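PDB 1QE0: histidine--tRNA ligase from Staphylococcus aureus, which catalyses the ATP-dependent attachment of L-histidine to tRNA(His), releasing AMP and diphosphate, as a homodimeric class II aminoacyl-tRNA synthetase. Local coordinates for residues V86-Y89 against I90-M94; A170-K173 against E174-A178; F226-E229 against E230-A233. One frame throughout, in Å; residues are numbered along the deposited sequence.

Contact 1. Residues V86-Y89 against I90-M94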
ATOM      1  N   VAL A  86      10.382  -3.225  14.910  1.00 12.94           N
ATOM      2  CA  VAL A  86      11.425  -3.692  15.827  1.00 12.10           C
ATOM      3  C   VAL A  86      11.124  -5.107  16.336  1.00 15.05           C
ATOM      4  O   VAL A  86      12.009  -5.965  16.408  1.00 19.43           O
ATOM      5  CB  VAL A  86      11.629  -2.698  16.999  1.00  8.05           C
ATOM      6  CG1 VAL A  86      12.411  -3.322  18.140  1.00  2.00           C
ATOM      7  CG2 VAL A  86      12.331  -1.459  16.472  1.00  8.43           C
ATOM      8  N   ARG A  87       9.865  -5.375  16.651  1.00 16.77           N
ATOM      9  CA  ARG A  87       9.482  -6.696  17.136  1.00 14.43           C
ATOM     10  C   ARG A  87       9.742  -7.749  16.045  1.00 15.20           C
ATOM     11  O   ARG A  87      10.121  -8.882  16.342  1.00 17.32           O
ATOM     12  CB  ARG A  87       8.017  -6.699  17.583  1.00 11.28           C
ATOM     13  CG  ARG A  87       7.621  -7.954  18.298  1.00 10.28           C
ATOM     14  CD  ARG A  87       6.560  -8.703  17.534  1.00 13.19           C
ATOM     15  NE  ARG A  87       7.047  -9.265  16.279  1.00 18.46           N
ATOM     16  CZ  ARG A  87       6.371  -9.199  15.133  1.00 24.55           C
ATOM     17  NH1 ARG A  87       5.187  -8.598  15.095  1.00 21.73           N
ATOM     18  NH2 ARG A  87       6.855  -9.747  14.028  1.00 20.29           N
ATOM     19  N   SER A  88       9.568  -7.370  14.783  1.00 14.43           N
ATOM     20  CA  SER A  88       9.824  -8.296  13.689  1.00 12.74           C
ATOM     21  C   SER A  88      11.322  -8.466  13.456  1.00 11.95           C
ATOM     22  O   SER A  88      11.787  -9.559  13.132  1.00 12.72           O
ATOM     23  CB  SER A  88       9.167  -7.809  12.409  1.00  9.67           C
ATOM     24  OG  SER A  88       9.380  -8.772  11.390  1.00 16.94           O
ATOM     25  N   TYR A  89      12.046  -7.353  13.529  1.00 11.75           N
ATOM     26  CA  TYR A  89      13.490  -7.309  13.346  1.00  8.43           C
ATOM     27  C   TYR A  89      14.123  -8.233  14.380  1.00  5.87           C
ATOM     28  O   TYR A  89      15.000  -9.041  14.063  1.00  8.21           O
ATOM     29  CB  TYR A  89      13.976  -5.857  13.513  1.00  6.61           C
ATOM     30  CG  TYR A  89      15.466  -5.655  13.578  1.00  5.33           C
ATOM     31  CD1 TYR A  89      16.163  -5.126  12.503  1.00  5.58           C
ATOM     32  CD2 TYR A  89      16.183  -5.971  14.730  1.00 15.59           C
ATOM     33  CE1 TYR A  89      17.520  -4.917  12.564  1.00  3.74           C
ATOM     34  CE2 TYR A  89      17.567  -5.761  14.803  1.00 14.10           C
ATOM     35  CZ  TYR A  89      18.217  -5.238  13.713  1.00 10.67           C
ATOM     36  OH  TYR A  89      19.577  -5.065  13.752  1.00 22.16           O
ATOM     37  N   ILE A  90      13.664  -8.138  15.615  1.00  4.53           N
ATOM     38  CA  ILE A  90      14.205  -8.992  16.668  1.00  8.83           C
ATOM     39  C   ILE A  90      13.828 -10.469  16.441  1.00 12.74           C
ATOM     40  O   ILE A  90      14.699 -11.340  16.277  1.00 17.29           O
ATOM     41  CB  ILE A  90      13.744  -8.524  18.068  1.00  4.30           C
ATOM     42  CG1 ILE A  90      14.393  -7.167  18.415  1.00  6.73           C
ATOM     43  CG2 ILE A  90      14.109  -9.568  19.103  1.00  2.00           C
ATOM     44  CD1 ILE A  90      13.665  -6.338  19.466  1.00  2.00           C
ATOM     45  N   GLU A  91      12.529 -10.731  16.355  1.00 15.10           N
ATOM     46  CA  GLU A  91      12.019 -12.077  16.150  1.00 13.15           C
ATOM     47  C   GLU A  91      12.653 -12.808  14.965  1.00 15.14           C
ATOM     48  O   GLU A  91      12.872 -14.006  15.036  1.00 17.70           O
ATOM     49  CB  GLU A  91      10.511 -12.022  15.987  1.00  9.26           C
ATOM     50  CG  GLU A  91       9.828 -13.365  16.172  1.00 20.62           C
ATOM     51  CD  GLU A  91       8.311 -13.274  16.110  1.00 21.45           C
ATOM     52  OE1 GLU A  91       7.629 -13.664  17.077  1.00 16.28           O
ATOM     53  OE2 GLU A  91       7.796 -12.808  15.083  1.00 27.74           O
ATOM     54  N   HIS A  92      12.955 -12.096  13.882  1.00 15.64           N
ATOM     55  CA  HIS A  92      13.553 -12.729  12.715  1.00 15.35           C
ATOM     56  C   HIS A  92      15.061 -12.652  12.725  1.00 17.39           C
ATOM     57  O   HIS A  92      15.718 -12.896  11.710  1.00 14.49           O
ATOM     58  CB  HIS A  92      13.011 -12.138  11.419  1.00 16.21           C
ATOM     59  CG  HIS A  92      11.550 -12.371  11.224  1.00 21.38           C
ATOM     60  ND1 HIS A  92      10.599 -11.414  11.519  1.00 26.02           N
ATOM     61  CD2 HIS A  92      10.869 -13.462  10.801  1.00 17.26           C
ATOM     62  CE1 HIS A  92       9.396 -11.912  11.294  1.00 24.75           C
ATOM     63  NE2 HIS A  92       9.532 -13.152  10.858  1.00 17.39           N
ATOM     64  N   LYS A  93      15.606 -12.264  13.864  1.00 20.46           N
ATOM     65  CA  LYS A  93      17.046 -12.179  14.000  1.00 26.10           C
ATOM     66  C   LYS A  93      17.706 -11.480  12.793  1.00 24.43           C
ATOM     67  O   LYS A  93      18.646 -12.003  12.180  1.00 23.70           O
ATOM     68  CB  LYS A  93      17.581 -13.596  14.214  1.00 31.37           C
ATOM     69  CG  LYS A  93      16.979 -14.248  15.460  1.00 39.33           C
ATOM     70  CD  LYS A  93      17.339 -15.723  15.572  1.00 50.56           C
ATOM     71  CE  LYS A  93      17.476 -16.183  17.034  1.00 54.18           C
ATOM     72  NZ  LYS A  93      16.245 -15.987  17.852  1.00 56.90           N
ATOM     73  N   MET A  94      17.253 -10.259  12.512  1.00 22.90           N
ATOM     74  CA  MET A  94      17.768  -9.489  11.379  1.00 22.44           C
ATOM     75  C   MET A  94      19.152  -8.906  11.638  1.00 21.56           C
ATOM     76  O   MET A  94      19.906  -8.613  10.707  1.00 18.92           O
ATOM     77  CB  MET A  94      16.782  -8.382  10.991  1.00 21.66           C
ATOM     78  CG  MET A  94      15.436  -8.908  10.545  1.00 17.97           C
ATOM     79  SD  MET A  94      14.296  -7.676   9.987  1.00 17.30           S
ATOM     80  CE  MET A  94      12.918  -8.703   9.603  1.00 13.24           C
TER
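The carbonyl oxygen of S88 takes two N-H groups from one residue, H92: the backbone N at 2.9 Å and the ring ND1 at 2.7 Å. A chi1 of -64° keeps CG of H92 beside its own backbone N, which brings ND1 to the oxygen that this N already reaches. The two donors approach from opposite faces of the carbonyl plane and tie the imidazole to the terminus of helix 82-91. Here the chain closes in a Schellman motif. M94 N bonds to Y89 O at 3.0 Å in a nearly straight line (174°), K93 N returns to I90 O, and K93, with its positive phi, is the C-prime residue. ND1 of H92 also makes a weak bond to S88 OG, whose stronger partner is D10 of the second subunit. R87 lies alongside E91, their guanidinium and carboxylate planes 44° apart, in a salt bridge, NH2 to OE2 3.4 Å. The same arginine pairs with E44 and with D10 of the second subunit, while E91 OE1 accepts from I4 N of that subunit, so this face belongs to the dimer interface. On the apolar side V86 CG1 meets I90 CD1, and L293 covers V86, Y89 and I90. M94 folds back against the last turn: its CB sits over one face of the Y89 ring, 4.0 Å from the centroid, and SD lies obliquely to that ring at 5.0 Å.

Contact 2. Residues A170-K173 against E174-A178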
ATOM      1  N   ALA A 170      26.341   9.824  25.947  1.00 34.88           N
ATOM      2  CA  ALA A 170      27.272  10.500  26.854  1.00 29.20           C
ATOM      3  C   ALA A 170      26.735  11.888  27.193  1.00 27.06           C
ATOM      4  O   ALA A 170      26.399  12.189  28.339  1.00 28.07           O
ATOM      5  CB  ALA A 170      28.627  10.623  26.192  1.00 24.01           C
ATOM      6  N   SER A 171      26.639  12.722  26.169  1.00 24.08           N
ATOM      7  CA  SER A 171      26.123  14.066  26.309  1.00 19.18           C
ATOM      8  C   SER A 171      24.839  14.044  27.106  1.00 16.59           C
ATOM      9  O   SER A 171      24.667  14.809  28.031  1.00 17.44           O
ATOM     10  CB  SER A 171      25.866  14.647  24.929  1.00 17.04           C
ATOM     11  OG  SER A 171      27.061  14.648  24.164  1.00 21.20           O
ATOM     12  N   ARG A 172      23.950  13.125  26.786  1.00 20.17           N
ATOM     13  CA  ARG A 172      22.698  13.074  27.502  1.00 25.37           C
ATOM     14  C   ARG A 172      22.910  12.731  28.974  1.00 30.21           C
ATOM     15  O   ARG A 172      22.208  13.256  29.848  1.00 32.36           O
ATOM     16  CB  ARG A 172      21.737  12.096  26.852  1.00 25.41           C
ATOM     17  CG  ARG A 172      20.377  12.158  27.475  1.00 32.45           C
ATOM     18  CD  ARG A 172      19.517  11.059  26.966  1.00 36.90           C
ATOM     19  NE  ARG A 172      18.472  11.561  26.085  1.00 43.14           N
ATOM     20  CZ  ARG A 172      18.579  11.659  24.760  1.00 44.28           C
ATOM     21  NH1 ARG A 172      17.539  12.129  24.069  1.00 44.11           N
ATOM     22  NH2 ARG A 172      19.700  11.282  24.126  1.00 35.27           N
ATOM     23  N   LYS A 173      23.882  11.871  29.264  1.00 32.43           N
ATOM     24  CA  LYS A 173      24.147  11.505  30.644  1.00 33.36           C
ATOM     25  C   LYS A 173      24.612  12.733  31.411  1.00 33.77           C
ATOM     26  O   LYS A 173      24.062  13.045  32.460  1.00 33.91           O
ATOM     27  CB  LYS A 173      25.173  10.379  30.705  1.00 40.11           C
ATOM     28  CG  LYS A 173      25.911  10.219  32.038  1.00 52.72           C
ATOM     29  CD  LYS A 173      27.307  10.872  31.974  1.00 59.51           C
ATOM     30  CE  LYS A 173      28.210  10.392  33.101  1.00 62.52           C
ATOM     31  NZ  LYS A 173      27.603  10.616  34.436  1.00 62.36           N
ATOM     32  N   GLU A 174      25.591  13.451  30.865  1.00 34.87           N
ATOM     33  CA  GLU A 174      26.098  14.656  31.512  1.00 36.77           C
ATOM     34  C   GLU A 174      25.108  15.819  31.491  1.00 35.56           C
ATOM     35  O   GLU A 174      25.279  16.766  32.246  1.00 38.23           O
ATOM     36  CB  GLU A 174      27.448  15.107  30.922  1.00 39.87           C
ATOM     37  CG  GLU A 174      27.398  15.519  29.451  1.00 50.54           C
ATOM     38  CD  GLU A 174      28.575  16.398  29.013  1.00 55.32           C
ATOM     39  OE1 GLU A 174      29.139  16.159  27.913  1.00 55.06           O
ATOM     40  OE2 GLU A 174      28.907  17.352  29.758  1.00 56.42           O
ATOM     41  N   TYR A 175      24.136  15.801  30.576  1.00 33.27           N
ATOM     42  CA  TYR A 175      23.133  16.866  30.519  1.00 29.75           C
ATOM     43  C   TYR A 175      22.045  16.568  31.513  1.00 27.06           C
ATOM     44  O   TYR A 175      21.372  17.471  31.985  1.00 24.07           O
ATOM     45  CB  TYR A 175      22.487  16.989  29.142  1.00 30.66           C
ATOM     46  CG  TYR A 175      21.142  17.710  29.177  1.00 28.38           C
ATOM     47  CD1 TYR A 175      19.946  17.005  29.099  1.00 26.96           C
ATOM     48  CD2 TYR A 175      21.075  19.090  29.311  1.00 30.24           C
ATOM     49  CE1 TYR A 175      18.720  17.658  29.151  1.00 27.80           C
ATOM     50  CE2 TYR A 175      19.860  19.751  29.371  1.00 29.55           C
ATOM     51  CZ  TYR A 175      18.684  19.037  29.288  1.00 30.00           C
ATOM     52  OH  TYR A 175      17.478  19.707  29.342  1.00 28.59           O
ATOM     53  N   ASN A 176      21.799  15.288  31.744  1.00 29.31           N
ATOM     54  CA  ASN A 176      20.783  14.889  32.711  1.00 31.56           C
ATOM     55  C   ASN A 176      21.229  15.290  34.114  1.00 30.61           C
ATOM     56  O   ASN A 176      20.443  15.818  34.901  1.00 32.50           O
ATOM     57  CB  ASN A 176      20.515  13.391  32.644  1.00 34.42           C
ATOM     58  CG  ASN A 176      19.505  13.023  31.562  1.00 36.83           C
ATOM     59  OD1 ASN A 176      18.617  13.803  31.224  1.00 34.29           O
ATOM     60  ND2 ASN A 176      19.613  11.803  31.047  1.00 44.08           N
ATOM     61  N   GLU A 177      22.507  15.077  34.411  1.00 30.88           N
ATOM     62  CA  GLU A 177      23.067  15.443  35.711  1.00 28.88           C
ATOM     63  C   GLU A 177      22.875  16.938  35.965  1.00 28.90           C
ATOM     64  O   GLU A 177      22.510  17.336  37.062  1.00 30.64           O
ATOM     65  CB  GLU A 177      24.541  15.054  35.790  1.00 25.94           C
ATOM     66  CG  GLU A 177      24.748  13.610  35.364  1.00 37.34           C
ATOM     67  CD  GLU A 177      26.095  13.036  35.725  1.00 39.17           C
ATOM     68  OE1 GLU A 177      26.101  11.951  36.355  1.00 39.05           O
ATOM     69  OE2 GLU A 177      27.132  13.638  35.356  1.00 37.95           O
ATOM     70  N   ALA A 178      23.060  17.756  34.940  1.00 27.61           N
ATOM     71  CA  ALA A 178      22.879  19.191  35.075  1.00 27.89           C
ATOM     72  C   ALA A 178      21.425  19.520  35.467  1.00 31.53           C
ATOM     73  O   ALA A 178      21.191  20.387  36.306  1.00 35.31           O
ATOM     74  CB  ALA A 178      23.266  19.879  33.796  1.00 26.92           C
TER
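K173 and E177, one turn apart on helix 169-183, form a salt bridge between 170-173 and 174-178. NZ of K173 stands 2.8 Å from OE1 of E177, an i to i+4 pair on an exposed flank. The lysine chain bends at chi2 (-100°) and again at chi4, bringing its amine round to the glutamate, whose own chain is extended beyond CG; the lysine crosses the glutamate at an angle.

Backbone hydrogen bonds supply the helical frame. E174 N donates to A170 O at 2.9 Å, and E177 N reaches K173 O at 3.2 Å. Between them, the Y175 N bond to S171 O is bent to 134° at the hydrogen, and N176 N bonds to R172 O at 2.8 Å. Y175 N and N176 N each have a further weak i to i+3 bond, to R172 O and K173 O respectively.

The remaining contacts set methylene groups against polar atoms. R172 and N176 run side by side, CG of the arginine 3.7 Å from ND2 of the asparagine, with guanidinium and amide planes 61° apart. CG of E174 lies 3.2 Å from S171 O.

The buried side faces other parts of the chain: Y175 OH bonds to P221 O, while R172 NH1 makes a weak bond to Y262 O. The chemistry is that of a helix with a solvent-side ion pair between K173 and E177, and a buried side whose polar ends are tied to other parts of the chain, Y175 OH to P221 O among them.

Contact 3. Residues F226-E229 against E230-A233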
ATOM      1  N   PHE A 226      24.958  20.499  25.601  1.00 25.93           N
ATOM      2  CA  PHE A 226      25.693  19.381  26.159  1.00 24.06           C
ATOM      3  C   PHE A 226      26.220  18.402  25.125  1.00 23.72           C
ATOM      4  O   PHE A 226      26.641  17.297  25.460  1.00 27.38           O
ATOM      5  CB  PHE A 226      24.818  18.658  27.177  1.00 28.75           C
ATOM      6  CG  PHE A 226      24.606  19.441  28.413  1.00 28.72           C
ATOM      7  CD1 PHE A 226      25.379  19.200  29.528  1.00 29.27           C
ATOM      8  CD2 PHE A 226      23.714  20.503  28.428  1.00 30.90           C
ATOM      9  CE1 PHE A 226      25.283  20.012  30.641  1.00 31.71           C
ATOM     10  CE2 PHE A 226      23.609  21.319  29.535  1.00 33.59           C
ATOM     11  CZ  PHE A 226      24.404  21.071  30.648  1.00 31.60           C
ATOM     12  N   LEU A 227      26.219  18.800  23.867  1.00 20.46           N
ATOM     13  CA  LEU A 227      26.724  17.899  22.862  1.00 23.47           C
ATOM     14  C   LEU A 227      28.213  17.805  23.170  1.00 26.53           C
ATOM     15  O   LEU A 227      28.821  18.791  23.578  1.00 28.80           O
ATOM     16  CB  LEU A 227      26.504  18.444  21.447  1.00 20.62           C
ATOM     17  CG  LEU A 227      25.125  18.919  20.999  1.00 18.15           C
ATOM     18  CD1 LEU A 227      24.948  18.532  19.552  1.00 12.34           C
ATOM     19  CD2 LEU A 227      24.029  18.317  21.853  1.00 23.53           C
ATOM     20  N   ASN A 228      28.774  16.603  23.097  1.00 27.51           N
ATOM     21  CA  ASN A 228      30.197  16.471  23.363  1.00 29.24           C
ATOM     22  C   ASN A 228      30.957  16.919  22.116  1.00 26.78           C
ATOM     23  O   ASN A 228      30.471  17.755  21.371  1.00 26.07           O
ATOM     24  CB  ASN A 228      30.568  15.044  23.828  1.00 29.71           C
ATOM     25  CG  ASN A 228      30.130  13.979  22.869  1.00 33.54           C
ATOM     26  OD1 ASN A 228      30.703  13.814  21.791  1.00 42.14           O
ATOM     27  ND2 ASN A 228      29.094  13.265  23.231  1.00 30.37           N
ATOM     28  N   GLU A 229      32.132  16.372  21.870  1.00 27.72           N
ATOM     29  CA  GLU A 229      32.889  16.783  20.697  1.00 30.92           C
ATOM     30  C   GLU A 229      32.528  15.938  19.481  1.00 29.12           C
ATOM     31  O   GLU A 229      32.406  16.466  18.374  1.00 27.98           O
ATOM     32  CB  GLU A 229      34.394  16.720  20.983  1.00 39.19           C
ATOM     33  CG  GLU A 229      35.212  17.861  20.352  1.00 51.92           C
ATOM     34  CD  GLU A 229      35.484  19.024  21.311  1.00 55.95           C
ATOM     35  OE1 GLU A 229      34.532  19.773  21.654  1.00 58.90           O
ATOM     36  OE2 GLU A 229      36.664  19.190  21.705  1.00 60.10           O
ATOM     37  N   GLU A 230      32.312  14.642  19.717  1.00 30.20           N
ATOM     38  CA  GLU A 230      31.950  13.677  18.678  1.00 29.77           C
ATOM     39  C   GLU A 230      30.533  13.951  18.171  1.00 27.96           C
ATOM     40  O   GLU A 230      30.271  13.956  16.964  1.00 26.32           O
ATOM     41  CB  GLU A 230      31.981  12.251  19.243  1.00 36.70           C
ATOM     42  CG  GLU A 230      33.366  11.662  19.545  1.00 51.47           C
ATOM     43  CD  GLU A 230      34.176  11.213  18.297  1.00 59.87           C
ATOM     44  OE1 GLU A 230      35.363  10.834  18.492  1.00 64.58           O
ATOM     45  OE2 GLU A 230      33.653  11.221  17.146  1.00 59.69           O
ATOM     46  N   SER A 231      29.612  14.115  19.116  1.00 24.17           N
ATOM     47  CA  SER A 231      28.211  14.383  18.820  1.00 17.39           C
ATOM     48  C   SER A 231      28.084  15.670  18.006  1.00 21.29           C
ATOM     49  O   SER A 231      27.242  15.775  17.098  1.00 22.55           O
ATOM     50  CB  SER A 231      27.441  14.549  20.125  1.00 14.53           C
ATOM     51  OG  SER A 231      27.814  13.577  21.089  1.00 14.24           O
ATOM     52  N   LYS A 232      28.910  16.651  18.359  1.00 22.67           N
ATOM     53  CA  LYS A 232      28.910  17.954  17.695  1.00 25.90           C
ATOM     54  C   LYS A 232      29.490  17.890  16.305  1.00 25.63           C
ATOM     55  O   LYS A 232      29.356  18.849  15.565  1.00 24.89           O
ATOM     56  CB  LYS A 232      29.693  18.985  18.518  1.00 29.27           C
ATOM     57  CG  LYS A 232      29.505  20.437  18.101  1.00 30.64           C
ATOM     58  CD  LYS A 232      29.809  21.387  19.279  1.00 34.78           C
ATOM     59  CE  LYS A 232      31.270  21.275  19.757  1.00 43.28           C
ATOM     60  NZ  LYS A 232      31.653  22.240  20.848  1.00 47.79           N
ATOM     61  N   ALA A 233      30.170  16.788  15.980  1.00 24.45           N
ATOM     62  CA  ALA A 233      30.765  16.598  14.660  1.00 19.75           C
ATOM     63  C   ALA A 233      29.879  15.723  13.816  1.00 19.58           C
ATOM     64  O   ALA A 233      29.951  15.769  12.591  1.00 20.69           O
ATOM     65  CB  ALA A 233      32.114  15.993  14.770  1.00 15.14           C
TER
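A chi1 of 55° sets CG of N228 between its own backbone N and carbonyl carbon, and the amide is turned so that OD1 faces the backbone nitrogens two and three residues ahead. S231 N donates to N228 OD1 at 2.9 Å, nearly straight at the hydrogen (171°) but from above the carbonyl plane, 45° out of it. The second bond, from E230 N to the same OD1 at 2.8 Å, is weak. One amide oxygen thus takes the N-H groups of E230 and S231, where the chain leads into helix 231-245.

S231 comes back toward the asparagine, its OG held beside its own backbone N and near the N228 amide. Beyond the cap, S231 OG and N228 ND2 each have a weak hydrogen bond to S171 OG of helix 169-183, linking this helix start to its neighbour.

The remaining contacts are looser. CB of K232 rests 3.2 Å from N228 O, and CB of L227 lies 4.2 Å from CB of S231, a carbon-to-carbon touch just ahead of the cap. On the solvent side E229 and K232 run alongside each other, but OE1 to NZ is 3.9 Å, a long salt bridge. Within the first turn A233 N bonds to E230 O at 3.0 Å. The side-chain oxygen of N228, just where the chain enters a helix, accepts from the backbone N-H groups of N2 (weakly) and N3, as an N-cap does.

Contacts 2 and 3 are neighbours, their centres 12 Å apart, although some fifty residues separate them along the chain. Besides the polar link between capped turn and helix, they meet where the Y175 and F226 rings pack edge-to-face, so that the residues just ahead of helix 231-245 lie against helix 169-183. Contact 1 stands apart: its centre is 31 Å from each of the others, with nearest atoms about 16 Å from contact 2 and about 22 Å from contact 3. It borders the second subunit, whereas no other chain of the assembly touches contacts 2 and 3. All three lie in the synthetase part of the chain, and this apo structure places no substrate beside them.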